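Local coordinates for protein pectate lyase 47 (Bacillus sp. TS-47, PDB 1VBL) that probably cleaves pectate by an eliminative, calcium-assisted mechanism as a thermostable, secreted lyase of polysaccharide lyase family 1, at residues Met127-Ser132 and Gly149-Asn154; Ile163-Pro168 and Asp190-Glu195; His251-Leu256 and Thr283-Arg288. All coordinates share one frame; numbering follows the deposited sequence.

Contact 1. Residues Met127-Ser132 and Gly149-Asn154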
ATOM      1  N   MET A 127       4.041  -6.963 -12.745  1.00 13.90           N
ATOM      2  CA  MET A 127       4.702  -6.721 -11.465  1.00 14.33           C
ATOM      3  C   MET A 127       6.199  -6.672 -11.734  1.00 14.48           C
ATOM      4  O   MET A 127       6.830  -7.690 -12.034  1.00 14.02           O
ATOM      5  CB  MET A 127       4.361  -7.816 -10.452  1.00 15.00           C
ATOM      6  CG  MET A 127       2.891  -7.824 -10.029  1.00 14.62           C
ATOM      7  SD  MET A 127       2.232  -6.165  -9.624  1.00 18.29           S
ATOM      8  CE  MET A 127       3.217  -5.763  -8.203  1.00 14.69           C
ATOM      9  N   VAL A 128       6.752  -5.468 -11.641  1.00 14.83           N
ATOM     10  CA  VAL A 128       8.165  -5.219 -11.910  1.00 14.47           C
ATOM     11  C   VAL A 128       9.049  -5.392 -10.679  1.00 15.25           C
ATOM     12  O   VAL A 128       8.849  -4.726  -9.661  1.00 15.62           O
ATOM     13  CB  VAL A 128       8.354  -3.782 -12.467  1.00 15.35           C
ATOM     14  CG1 VAL A 128       9.815  -3.512 -12.773  1.00 14.32           C
ATOM     15  CG2 VAL A 128       7.506  -3.599 -13.720  1.00 14.07           C
ATOM     16  N   TYR A 129      10.030  -6.285 -10.780  1.00 13.00           N
ATOM     17  CA  TYR A 129      10.958  -6.527  -9.678  1.00 13.80           C
ATOM     18  C   TYR A 129      11.966  -5.388  -9.560  1.00 14.07           C
ATOM     19  O   TYR A 129      12.445  -4.864 -10.571  1.00 12.58           O
ATOM     20  CB  TYR A 129      11.721  -7.835  -9.896  1.00 13.85           C
ATOM     21  CG  TYR A 129      10.946  -9.075  -9.532  1.00 16.30           C
ATOM     22  CD1 TYR A 129      10.778  -9.451  -8.199  1.00 18.00           C
ATOM     23  CD2 TYR A 129      10.381  -9.879 -10.520  1.00 16.63           C
ATOM     24  CE1 TYR A 129      10.068 -10.600  -7.861  1.00 19.76           C
ATOM     25  CE2 TYR A 129       9.669 -11.025 -10.194  1.00 20.14           C
ATOM     26  CZ  TYR A 129       9.516 -11.379  -8.864  1.00 21.21           C
ATOM     27  OH  TYR A 129       8.802 -12.508  -8.545  1.00 21.65           O
ATOM     28  N   VAL A 130      12.290  -5.017  -8.325  1.00 13.10           N
ATOM     29  CA  VAL A 130      13.257  -3.955  -8.069  1.00 13.52           C
ATOM     30  C   VAL A 130      14.411  -4.540  -7.261  1.00 13.93           C
ATOM     31  O   VAL A 130      14.197  -5.157  -6.216  1.00 16.39           O
ATOM     32  CB  VAL A 130      12.627  -2.783  -7.269  1.00 13.08           C
ATOM     33  CG1 VAL A 130      13.661  -1.673  -7.062  1.00 14.15           C
ATOM     34  CG2 VAL A 130      11.416  -2.235  -8.010  1.00 12.41           C
ATOM     35  N   GLY A 131      15.632  -4.360  -7.755  1.00 14.76           N
ATOM     36  CA  GLY A 131      16.792  -4.883  -7.055  1.00 14.61           C
ATOM     37  C   GLY A 131      17.252  -3.967  -5.934  1.00 14.97           C
ATOM     38  O   GLY A 131      16.732  -2.861  -5.773  1.00 13.60           O
ATOM     39  N   SER A 132      18.229  -4.423  -5.157  1.00 14.86           N
ATOM     40  CA  SER A 132      18.765  -3.634  -4.051  1.00 15.23           C
ATOM     41  C   SER A 132      19.509  -2.399  -4.552  1.00 15.24           C
ATOM     42  O   SER A 132      19.957  -2.355  -5.699  1.00 16.65           O
ATOM     43  CB  SER A 132      19.714  -4.489  -3.203  1.00 14.39           C
ATOM     44  OG  SER A 132      19.024  -5.563  -2.589  1.00 13.36           O
ATOM     45  N   GLY A 149       2.695  -2.731 -10.891  1.00 13.03           N
ATOM     46  CA  GLY A 149       3.236  -2.262  -9.631  1.00 12.15           C
ATOM     47  C   GLY A 149       4.667  -2.717  -9.449  1.00 13.67           C
ATOM     48  O   GLY A 149       5.181  -3.511 -10.243  1.00 12.82           O
ATOM     49  N   PHE A 150       5.321  -2.208  -8.410  1.00 12.96           N
ATOM     50  CA  PHE A 150       6.697  -2.590  -8.134  1.00 12.46           C
ATOM     51  C   PHE A 150       6.735  -3.666  -7.067  1.00 14.11           C
ATOM     52  O   PHE A 150       6.053  -3.567  -6.046  1.00 13.71           O
ATOM     53  CB  PHE A 150       7.517  -1.387  -7.658  1.00 12.66           C
ATOM     54  CG  PHE A 150       7.892  -0.440  -8.756  1.00 13.74           C
ATOM     55  CD1 PHE A 150       8.629  -0.884  -9.853  1.00 14.34           C
ATOM     56  CD2 PHE A 150       7.509   0.896  -8.698  1.00 14.43           C
ATOM     57  CE1 PHE A 150       8.978  -0.008 -10.878  1.00 16.65           C
ATOM     58  CE2 PHE A 150       7.852   1.781  -9.717  1.00 14.46           C
ATOM     59  CZ  PHE A 150       8.588   1.329 -10.810  1.00 15.34           C
ATOM     60  N   LEU A 151       7.542  -4.689  -7.316  1.00 13.97           N
ATOM     61  CA  LEU A 151       7.701  -5.791  -6.384  1.00 15.29           C
ATOM     62  C   LEU A 151       9.083  -5.637  -5.758  1.00 15.73           C
ATOM     63  O   LEU A 151      10.106  -5.866  -6.410  1.00 14.70           O
ATOM     64  CB  LEU A 151       7.604  -7.127  -7.127  1.00 17.10           C
ATOM     65  CG  LEU A 151       6.898  -8.295  -6.437  1.00 22.90           C
ATOM     66  CD1 LEU A 151       5.432  -7.950  -6.218  1.00 24.39           C
ATOM     67  CD2 LEU A 151       7.009  -9.547  -7.310  1.00 23.17           C
ATOM     68  N   ILE A 152       9.107  -5.218  -4.499  1.00 13.75           N
ATOM     69  CA  ILE A 152      10.357  -5.038  -3.774  1.00 15.31           C
ATOM     70  C   ILE A 152      10.470  -6.288  -2.915  1.00 15.54           C
ATOM     71  O   ILE A 152      10.066  -6.298  -1.750  1.00 15.00           O
ATOM     72  CB  ILE A 152      10.294  -3.768  -2.898  1.00 15.34           C
ATOM     73  CG1 ILE A 152       9.915  -2.566  -3.771  1.00 15.37           C
ATOM     74  CG2 ILE A 152      11.641  -3.513  -2.236  1.00 16.29           C
ATOM     75  CD1 ILE A 152       9.712  -1.269  -3.000  1.00 16.42           C
ATOM     76  N   LYS A 153      11.014  -7.346  -3.513  1.00 15.10           N
ATOM     77  CA  LYS A 153      11.128  -8.639  -2.855  1.00 16.43           C
ATOM     78  C   LYS A 153      12.543  -9.130  -2.565  1.00 16.36           C
ATOM     79  O   LYS A 153      13.374  -9.237  -3.466  1.00 14.75           O
ATOM     80  CB  LYS A 153      10.394  -9.687  -3.692  1.00 17.27           C
ATOM     81  CG  LYS A 153      10.336 -11.063  -3.061  1.00 19.82           C
ATOM     82  CD  LYS A 153       9.458 -11.986  -3.884  1.00 22.84           C
ATOM     83  CE  LYS A 153       9.257 -13.327  -3.205  1.00 23.18           C
ATOM     84  NZ  LYS A 153       8.236 -14.132  -3.933  1.00 25.76           N
ATOM     85  N   ASN A 154      12.787  -9.447  -1.296  1.00 15.27           N
ATOM     86  CA  ASN A 154      14.077  -9.943  -0.835  1.00 17.33           C
ATOM     87  C   ASN A 154      15.247  -9.040  -1.198  1.00 16.82           C
ATOM     88  O   ASN A 154      16.339  -9.516  -1.508  1.00 17.37           O
ATOM     89  CB  ASN A 154      14.327 -11.356  -1.375  1.00 18.13           C
ATOM     90  CG  ASN A 154      13.291 -12.351  -0.894  1.00 20.93           C
ATOM     91  OD1 ASN A 154      13.032 -12.464   0.304  1.00 20.42           O
ATOM     92  ND2 ASN A 154      12.692 -13.083  -1.827  1.00 22.55           N
TER
HETATM   93  O   HOH W   1      12.698  -7.595  -5.694  1.00 13.79           O

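Contact 2. Residues Ile163-Pro168 and Asp190-Glu195. With CA (calcium ion), chain B.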
ATOM      1  N   ILE A 163       6.099   9.748  -7.788  1.00 11.07           N
ATOM      2  CA  ILE A 163       5.348   9.071  -8.835  1.00 10.90           C
ATOM      3  C   ILE A 163       3.878   8.907  -8.454  1.00 11.73           C
ATOM      4  O   ILE A 163       3.549   8.690  -7.291  1.00  9.51           O
ATOM      5  CB  ILE A 163       5.944   7.673  -9.123  1.00 12.41           C
ATOM      6  CG1 ILE A 163       7.354   7.820  -9.702  1.00 12.93           C
ATOM      7  CG2 ILE A 163       5.042   6.898 -10.073  1.00 10.89           C
ATOM      8  CD1 ILE A 163       8.126   6.516  -9.764  1.00 15.02           C
ATOM      9  N   GLU A 164       2.998   9.047  -9.441  1.00 11.80           N
ATOM     10  CA  GLU A 164       1.578   8.854  -9.210  1.00 14.04           C
ATOM     11  C   GLU A 164       1.263   7.444  -9.688  1.00 13.36           C
ATOM     12  O   GLU A 164       1.357   7.146 -10.885  1.00 13.55           O
ATOM     13  CB  GLU A 164       0.732   9.851 -10.001  1.00 14.52           C
ATOM     14  CG  GLU A 164      -0.758   9.561  -9.868  1.00 20.08           C
ATOM     15  CD  GLU A 164      -1.618  10.421 -10.771  1.00 24.13           C
ATOM     16  OE1 GLU A 164      -1.699  11.643 -10.537  1.00 27.39           O
ATOM     17  OE2 GLU A 164      -2.212   9.869 -11.719  1.00 27.05           O
ATOM     18  N   PHE A 165       0.905   6.580  -8.747  1.00 13.26           N
ATOM     19  CA  PHE A 165       0.578   5.197  -9.063  1.00 12.71           C
ATOM     20  C   PHE A 165      -0.916   4.980  -9.210  1.00 12.78           C
ATOM     21  O   PHE A 165      -1.676   5.231  -8.273  1.00 13.44           O
ATOM     22  CB  PHE A 165       1.058   4.241  -7.962  1.00 12.49           C
ATOM     23  CG  PHE A 165       2.546   4.121  -7.852  1.00 12.35           C
ATOM     24  CD1 PHE A 165       3.282   5.035  -7.099  1.00 12.10           C
ATOM     25  CD2 PHE A 165       3.215   3.082  -8.492  1.00 11.13           C
ATOM     26  CE1 PHE A 165       4.667   4.910  -6.980  1.00 12.18           C
ATOM     27  CE2 PHE A 165       4.599   2.948  -8.383  1.00 11.74           C
ATOM     28  CZ  PHE A 165       5.327   3.862  -7.627  1.00 12.67           C
ATOM     29  N   GLU A 166      -1.346   4.529 -10.381  1.00 11.24           N
ATOM     30  CA  GLU A 166      -2.756   4.211 -10.557  1.00 13.66           C
ATOM     31  C   GLU A 166      -2.785   2.721 -10.225  1.00 13.61           C
ATOM     32  O   GLU A 166      -2.139   1.920 -10.904  1.00 14.47           O
ATOM     33  CB  GLU A 166      -3.218   4.421 -11.998  1.00 14.50           C
ATOM     34  CG  GLU A 166      -4.712   4.172 -12.169  1.00 15.74           C
ATOM     35  CD  GLU A 166      -5.159   4.220 -13.617  1.00 19.47           C
ATOM     36  OE1 GLU A 166      -4.768   3.322 -14.391  1.00 19.82           O
ATOM     37  OE2 GLU A 166      -5.903   5.156 -13.975  1.00 21.12           O
ATOM     38  N   ALA A 167      -3.511   2.356  -9.176  1.00 13.31           N
ATOM     39  CA  ALA A 167      -3.582   0.963  -8.745  1.00 13.16           C
ATOM     40  C   ALA A 167      -3.799  -0.005  -9.899  1.00 14.14           C
ATOM     41  O   ALA A 167      -4.651   0.213 -10.762  1.00 13.88           O
ATOM     42  CB  ALA A 167      -4.686   0.791  -7.709  1.00 13.31           C
ATOM     43  N   PRO A 168      -3.022  -1.098  -9.927  1.00 12.70           N
ATOM     44  CA  PRO A 168      -3.138  -2.102 -10.983  1.00 14.22           C
ATOM     45  C   PRO A 168      -4.444  -2.882 -10.882  1.00 14.83           C
ATOM     46  O   PRO A 168      -4.963  -3.114  -9.791  1.00 13.92           O
ATOM     47  CB  PRO A 168      -1.915  -2.985 -10.752  1.00 13.83           C
ATOM     48  CG  PRO A 168      -1.748  -2.926  -9.268  1.00 12.29           C
ATOM     49  CD  PRO A 168      -1.951  -1.456  -8.979  1.00 13.74           C
ATOM     50  N   ASP A 190      -0.575  -5.005  -6.145  1.00 13.83           N
ATOM     51  CA  ASP A 190      -0.465  -3.763  -5.378  1.00 13.38           C
ATOM     52  C   ASP A 190       0.411  -2.822  -6.194  1.00 12.00           C
ATOM     53  O   ASP A 190       1.205  -3.276  -7.018  1.00 11.99           O
ATOM     54  CB  ASP A 190       0.249  -3.991  -4.047  1.00 13.44           C
ATOM     55  CG  ASP A 190      -0.213  -5.229  -3.344  1.00 13.65           C
ATOM     56  OD1 ASP A 190      -1.441  -5.414  -3.216  1.00 12.00           O
ATOM     57  OD2 ASP A 190       0.655  -6.016  -2.912  1.00 14.75           O
ATOM     58  N   SER A 191       0.296  -1.517  -5.957  1.00 11.72           N
ATOM     59  CA  SER A 191       1.139  -0.570  -6.680  1.00 10.25           C
ATOM     60  C   SER A 191       2.578  -0.787  -6.217  1.00 10.49           C
ATOM     61  O   SER A 191       3.519  -0.710  -7.004  1.00 10.76           O
ATOM     62  CB  SER A 191       0.692   0.868  -6.402  1.00 10.71           C
ATOM     63  OG  SER A 191      -0.527   1.143  -7.076  1.00 11.43           O
ATOM     64  N   ILE A 192       2.734  -1.061  -4.926  1.00  9.88           N
ATOM     65  CA  ILE A 192       4.041  -1.335  -4.342  1.00 11.40           C
ATOM     66  C   ILE A 192       3.876  -2.441  -3.314  1.00 11.63           C
ATOM     67  O   ILE A 192       3.089  -2.320  -2.374  1.00 11.58           O
ATOM     68  CB  ILE A 192       4.654  -0.095  -3.642  1.00 12.59           C
ATOM     69  CG1 ILE A 192       4.981   0.981  -4.680  1.00 12.41           C
ATOM     70  CG2 ILE A 192       5.924  -0.499  -2.890  1.00 14.58           C
ATOM     71  CD1 ILE A 192       5.655   2.218  -4.102  1.00 13.05           C
ATOM     72  N   SER A 193       4.614  -3.526  -3.512  1.00 11.92           N
ATOM     73  CA  SER A 193       4.564  -4.665  -2.613  1.00 12.92           C
ATOM     74  C   SER A 193       5.963  -4.904  -2.057  1.00 13.74           C
ATOM     75  O   SER A 193       6.898  -5.191  -2.803  1.00 15.22           O
ATOM     76  CB  SER A 193       4.077  -5.906  -3.363  1.00 16.77           C
ATOM     77  OG  SER A 193       4.115  -7.044  -2.521  1.00 22.00           O
ATOM     78  N   ILE A 194       6.095  -4.767  -0.744  1.00 12.28           N
ATOM     79  CA  ILE A 194       7.369  -4.953  -0.066  1.00 13.99           C
ATOM     80  C   ILE A 194       7.335  -6.292   0.667  1.00 15.43           C
ATOM     81  O   ILE A 194       6.565  -6.471   1.616  1.00 14.73           O
ATOM     82  CB  ILE A 194       7.607  -3.798   0.929  1.00 13.51           C
ATOM     83  CG1 ILE A 194       7.580  -2.467   0.172  1.00 14.60           C
ATOM     84  CG2 ILE A 194       8.926  -3.990   1.657  1.00 13.43           C
ATOM     85  CD1 ILE A 194       7.659  -1.227   1.067  1.00 14.70           C
ATOM     86  N   GLU A 195       8.167  -7.229   0.220  1.00 15.44           N
ATOM     87  CA  GLU A 195       8.208  -8.563   0.814  1.00 16.34           C
ATOM     88  C   GLU A 195       9.638  -8.982   1.149  1.00 14.91           C
ATOM     89  O   GLU A 195      10.514  -8.967   0.286  1.00 14.94           O
ATOM     90  CB  GLU A 195       7.589  -9.577  -0.160  1.00 18.14           C
ATOM     91  CG  GLU A 195       6.298  -9.097  -0.809  1.00 25.04           C
ATOM     92  CD  GLU A 195       5.784 -10.028  -1.901  1.00 29.35           C
ATOM     93  OE1 GLU A 195       4.888  -9.602  -2.662  1.00 30.97           O
ATOM     94  OE2 GLU A 195       6.265 -11.178  -2.000  1.00 28.37           O
TER
HETATM   95 CA    CA B 417      -1.095  -7.311  -1.410  1.00 25.80          CA
HETATM   96  O   HOH W   2      -2.139   3.165  -6.441  1.00 15.10           O
HETATM   97  O   HOH W   3       0.403   1.183  -9.650  1.00 12.17           O
HETATM   98  O   HOH W   4      -1.211  -8.763  -3.307  1.00 24.75           O
HETATM   99  O   HOH W   5       1.055  -8.183  -0.197  1.00 23.80           O
HETATM  100  O   HOH W   6      -2.368  -8.935   0.026  1.00 24.97           O

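Contact 3. Residues His251-Leu256 and Thr283-Arg288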
ATOM      1  N   HIS A 251      -9.337   4.444  -2.952  1.00 11.50           N
ATOM      2  CA  HIS A 251      -8.869   3.069  -2.923  1.00 11.69           C
ATOM      3  C   HIS A 251      -9.466   2.391  -1.700  1.00 11.77           C
ATOM      4  O   HIS A 251      -9.745   3.041  -0.694  1.00 11.76           O
ATOM      5  CB  HIS A 251      -7.342   3.048  -2.835  1.00 10.06           C
ATOM      6  CG  HIS A 251      -6.744   1.676  -2.918  1.00 12.08           C
ATOM      7  ND1 HIS A 251      -6.592   1.001  -4.109  1.00 12.53           N
ATOM      8  CD2 HIS A 251      -6.252   0.860  -1.954  1.00 10.94           C
ATOM      9  CE1 HIS A 251      -6.028  -0.174  -3.878  1.00 12.25           C
ATOM     10  NE2 HIS A 251      -5.812  -0.284  -2.580  1.00 11.10           N
ATOM     11  N   ASP A 252      -9.638   1.078  -1.782  1.00 11.70           N
ATOM     12  CA  ASP A 252     -10.212   0.313  -0.687  1.00 13.53           C
ATOM     13  C   ASP A 252      -9.189  -0.059   0.398  1.00 14.46           C
ATOM     14  O   ASP A 252      -9.102   0.610   1.433  1.00 12.82           O
ATOM     15  CB  ASP A 252     -10.884  -0.947  -1.256  1.00 13.80           C
ATOM     16  CG  ASP A 252     -11.478  -1.829  -0.183  1.00 16.75           C
ATOM     17  OD1 ASP A 252     -11.594  -1.369   0.970  1.00 15.39           O
ATOM     18  OD2 ASP A 252     -11.837  -2.986  -0.496  1.00 19.64           O
ATOM     19  N   LYS A 253      -8.419  -1.115   0.148  1.00 13.28           N
ATOM     20  CA  LYS A 253      -7.415  -1.606   1.095  1.00 14.70           C
ATOM     21  C   LYS A 253      -6.063  -0.947   0.830  1.00 13.92           C
ATOM     22  O   LYS A 253      -5.335  -1.346  -0.075  1.00 13.94           O
ATOM     23  CB  LYS A 253      -7.288  -3.124   0.962  1.00 15.72           C
ATOM     24  CG  LYS A 253      -8.601  -3.874   1.177  1.00 21.38           C
ATOM     25  CD  LYS A 253      -8.390  -5.376   1.070  1.00 24.20           C
ATOM     26  CE  LYS A 253      -9.660  -6.152   1.388  1.00 28.97           C
ATOM     27  NZ  LYS A 253     -10.713  -6.009   0.342  1.00 31.07           N
ATOM     28  N   VAL A 254      -5.722   0.044   1.644  1.00 12.76           N
ATOM     29  CA  VAL A 254      -4.492   0.795   1.449  1.00 12.20           C
ATOM     30  C   VAL A 254      -3.171   0.138   1.839  1.00 12.31           C
ATOM     31  O   VAL A 254      -2.381  -0.233   0.967  1.00 12.97           O
ATOM     32  CB  VAL A 254      -4.580   2.171   2.155  1.00 11.72           C
ATOM     33  CG1 VAL A 254      -3.307   2.970   1.911  1.00 11.80           C
ATOM     34  CG2 VAL A 254      -5.790   2.937   1.637  1.00 11.18           C
ATOM     35  N   THR A 255      -2.925  -0.008   3.137  1.00 12.29           N
ATOM     36  CA  THR A 255      -1.657  -0.566   3.589  1.00 12.49           C
ATOM     37  C   THR A 255      -1.712  -1.661   4.642  1.00 12.04           C
ATOM     38  O   THR A 255      -2.101  -1.436   5.784  1.00 12.84           O
ATOM     39  CB  THR A 255      -0.736   0.561   4.113  1.00 13.30           C
ATOM     40  OG1 THR A 255      -0.357   1.404   3.017  1.00 14.72           O
ATOM     41  CG2 THR A 255       0.522  -0.017   4.770  1.00 13.54           C
ATOM     42  N   LEU A 256      -1.290  -2.848   4.235  1.00 13.36           N
ATOM     43  CA  LEU A 256      -1.240  -3.995   5.121  1.00 14.27           C
ATOM     44  C   LEU A 256       0.200  -4.116   5.623  1.00 13.50           C
ATOM     45  O   LEU A 256       1.144  -3.985   4.846  1.00 14.62           O
ATOM     46  CB  LEU A 256      -1.624  -5.255   4.344  1.00 16.09           C
ATOM     47  CG  LEU A 256      -1.694  -6.593   5.081  1.00 19.36           C
ATOM     48  CD1 LEU A 256      -2.808  -6.559   6.118  1.00 17.57           C
ATOM     49  CD2 LEU A 256      -1.947  -7.703   4.067  1.00 20.39           C
ATOM     50  N   THR A 283     -10.892   3.329   2.170  1.00 10.37           N
ATOM     51  CA  THR A 283     -11.752   2.514   3.015  1.00 11.14           C
ATOM     52  C   THR A 283     -11.199   1.886   4.288  1.00  9.82           C
ATOM     53  O   THR A 283     -11.797   2.028   5.356  1.00 10.03           O
ATOM     54  CB  THR A 283     -12.390   1.387   2.169  1.00 12.11           C
ATOM     55  OG1 THR A 283     -13.097   1.970   1.067  1.00 13.48           O
ATOM     56  CG2 THR A 283     -13.352   0.555   3.005  1.00 13.09           C
ATOM     57  N   GLN A 284     -10.069   1.196   4.182  1.00  9.93           N
ATOM     58  CA  GLN A 284      -9.512   0.504   5.337  1.00 10.63           C
ATOM     59  C   GLN A 284      -8.000   0.287   5.259  1.00 10.52           C
ATOM     60  O   GLN A 284      -7.381   0.522   4.218  1.00 10.47           O
ATOM     61  CB  GLN A 284     -10.204  -0.853   5.460  1.00 11.78           C
ATOM     62  CG  GLN A 284     -10.079  -1.687   4.185  1.00 13.28           C
ATOM     63  CD  GLN A 284     -10.883  -2.973   4.228  1.00 16.28           C
ATOM     64  OE1 GLN A 284     -10.732  -3.782   5.141  1.00 16.20           O
ATOM     65  NE2 GLN A 284     -11.740  -3.169   3.230  1.00 15.43           N
ATOM     66  N   ARG A 285      -7.429  -0.183   6.366  1.00 11.22           N
ATOM     67  CA  ARG A 285      -5.993  -0.470   6.476  1.00 10.64           C
ATOM     68  C   ARG A 285      -5.150   0.788   6.314  1.00 10.81           C
ATOM     69  O   ARG A 285      -4.414   0.926   5.338  1.00 10.88           O
ATOM     70  CB  ARG A 285      -5.578  -1.497   5.416  1.00 13.11           C
ATOM     71  CG  ARG A 285      -6.338  -2.816   5.486  1.00 13.22           C
ATOM     72  CD  ARG A 285      -5.810  -3.791   4.444  1.00 16.57           C
ATOM     73  NE  ARG A 285      -6.457  -5.097   4.527  1.00 17.74           N
ATOM     74  CZ  ARG A 285      -6.146  -6.134   3.754  1.00 18.51           C
ATOM     75  NH1 ARG A 285      -5.196  -6.021   2.835  1.00 17.51           N
ATOM     76  NH2 ARG A 285      -6.783  -7.289   3.902  1.00 20.10           N
ATOM     77  N   LEU A 286      -5.231   1.685   7.293  1.00 10.27           N
ATOM     78  CA  LEU A 286      -4.501   2.947   7.225  1.00 10.14           C
ATOM     79  C   LEU A 286      -3.508   3.201   8.362  1.00 10.02           C
ATOM     80  O   LEU A 286      -3.464   4.301   8.905  1.00 12.15           O
ATOM     81  CB  LEU A 286      -5.505   4.104   7.186  1.00  7.67           C
ATOM     82  CG  LEU A 286      -6.757   3.889   6.331  1.00  7.67           C
ATOM     83  CD1 LEU A 286      -7.653   5.125   6.413  1.00  8.01           C
ATOM     84  CD2 LEU A 286      -6.349   3.619   4.886  1.00  7.42           C
ATOM     85  N   PRO A 287      -2.673   2.209   8.716  1.00 11.05           N
ATOM     86  CA  PRO A 287      -2.550   0.863   8.156  1.00 10.51           C
ATOM     87  C   PRO A 287      -3.162  -0.188   9.088  1.00 10.92           C
ATOM     88  O   PRO A 287      -3.669   0.146  10.154  1.00 11.30           O
ATOM     89  CB  PRO A 287      -1.047   0.692   8.075  1.00  9.63           C
ATOM     90  CG  PRO A 287      -0.629   1.257   9.415  1.00  9.45           C
ATOM     91  CD  PRO A 287      -1.514   2.504   9.584  1.00 10.31           C
ATOM     92  N   ARG A 288      -3.107  -1.451   8.667  1.00 11.15           N
ATOM     93  CA  ARG A 288      -3.574  -2.575   9.482  1.00 11.06           C
ATOM     94  C   ARG A 288      -2.253  -3.222   9.889  1.00 10.75           C
ATOM     95  O   ARG A 288      -1.473  -3.633   9.031  1.00 10.83           O
ATOM     96  CB  ARG A 288      -4.391  -3.569   8.664  1.00 11.54           C
ATOM     97  CG  ARG A 288      -4.942  -4.726   9.505  1.00 13.48           C
ATOM     98  CD  ARG A 288      -5.370  -5.890   8.620  1.00 14.22           C
ATOM     99  NE  ARG A 288      -6.137  -6.909   9.339  1.00 15.87           N
ATOM    100  CZ  ARG A 288      -5.664  -7.679  10.316  1.00 16.74           C
ATOM    101  NH1 ARG A 288      -4.406  -7.564  10.722  1.00 14.83           N
ATOM    102  NH2 ARG A 288      -6.459  -8.578  10.885  1.00 16.46           N
TER
HETATM  103  O   HOH W   7      -3.821  -3.539   1.732  1.00 17.73           O

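Contact 1. Residues Met127-Ser132 and Gly149-Asn154
The Tyr129 ring lies alongside the side chain of Leu151, whose methyl CD2 meets it obliquely, 3.3 Å from CE1. Around the ring's edge, close to its plane, come Lys153 CD and a water, while Phe150 brings its own edge, in plane, to Val128 O and is met obliquely by Val130 CG2. The two segments are neighbouring parallel strands of a right-handed parallel beta-helix. Strand 127-129 is the outermost strand of its sheet in this chain, and 149-153 separates it from strand 192-195, next to the calcium site. Three backbone bonds make the ladder: Val128 N bonds to Gly149 O (2.9 Å), Leu151 N to Val128 O (2.7 Å), the latter almost straight at 177°, and Val130 N to Leu151 O. Val128 and Phe150 turn their side chains to one face of the sheet, where Val130 CG2 sits 3.6 Å from Phe150 CD1; Tyr129 and Leu151 occupy the other. An alanine in place of Tyr129 would probably leave Leu151 CD2 without its ring neighbour and let that branch turn more freely. Past the ladder, the water at the tyrosine edge accepts a bond from Lys153 N (2.8 Å). At the start, Met127 bends at chi2 and again at chi3 (-65°), and its methyl CE rests 3.6 Å from Gly149 C and 3.7 Å from Leu151 CD1.

Contact 2. Residues Ile163-Pro168 and Asp190-Glu195
Beside the calcium site, the ring of Pro168 packs against the backbone of Asp190, with CG 3.7 Å from Asp190 O, while the hydroxyl OG of the next residue, Ser191, lies against Phe165 CB and Ala167 CA. Asp190 holds the calcium ion with both carboxylate oxygens, OD1 and OD2 each 2.6 Å from the metal, and three waters bind it too. Asp229 and Asp233 complete the site, and Asp190 OD1 also accepts a bond from Gly230 N; the positive ion probably offsets the crowding of three carboxylates. No direct hydrogen bond joins the two segments. Two waters bridge them instead, and both use Ser191 OG: one donates to it (2.7 Å) and to Phe165 O, the other accepts from it and donates to Glu166 O (2.9 Å). OG is packed against carbon as well, since Pro168 CD lies 3.5 Å away. In the parallel beta-helix these are different walls of the coil: strand 164-166 pairs with 144-146 and 200-208, strand 192-195 with 149-153 and 232-235, and the contact spans the interior between them. Phe165 reaches into that interior with CG beside its backbone N (chi1 -68°). Ile192 crosses it at about a right angle, CG1 lying 4.1 Å above one face and offset toward the rim, while Ile163 CG2 covers the opposite face. The water bonded to Glu166 O sits at the ring's edge, and Phe207 lies nearly parallel to this ring.

Contact 3. Residues His251-Leu256 and Thr283-Arg288
Parallel bridges between neighbouring coils of the beta-helix pair Lys253 with Gln284 and Leu256 with Arg288, next to the calcium site; Leu256 N itself bonds to Asp233 OD1. These two short parallel ladders are out of step by one residue, and the extra residue falls in 285-287, where the peptide before Pro287 is cis. Arg285, Pro287 and Arg290 are spaced as in the RxPxxR sequence of polysaccharide lyase family 1. Backbone bonds continue through the shift: Val254 N to Gln284 O, Thr255 N to Arg285 O (2.8 Å) and Arg288 N to Thr255 O. On the inward side Val254 CG2 and Leu286 CD2 are tight at 3.4 Å. On the other side the Arg285 chain runs extended from CG to NE and its guanidinium is sandwiched between aliphatic groups, with Lys253 CD 3.6 Å above the centre of one face and Leu256 CD1 toward the rim of the opposite one. Gln284 has CG between backbone N and carbonyl carbon (chi1 56°), and its NE2 gives Asp252 OD1 a bond of 2.9 Å at 165°, arriving on the syn side with the amide and carboxylate planes 46° apart. That bond probably holds the Asp252 carboxylate in place, and OD2 then offers a weak salt bridge to Lys253 NZ at 3.3 Å. With aliphatic neighbours over both faces of Arg285, the in-plane N-H groups remain the ones that can bond, as NH1 does to a water.

From the N terminus the three contacts follow in series; none nests in or crosses another. Contact 1 closes a loop of 16 residues, a turn of the helical coil that brings 149-154 back beside 127-132. Contact 2 closes 21 residues, joining different walls of the coil rather than neighbours in one sheet. Contact 3 closes 26 residues further along the helix, joining neighbouring coils where strands 253-257 and 288-289 pair. Strands 149-153 and 192-195 are adjacent, so contacts 1 and 2 meet directly, probably through a hydrogen bond from Phe150 N to Ser191 O. Contact 2 reaches contact 3 by packing of Ala167 on His251, while contacts 1 and 3 stay about 11 Å apart at their nearest atoms.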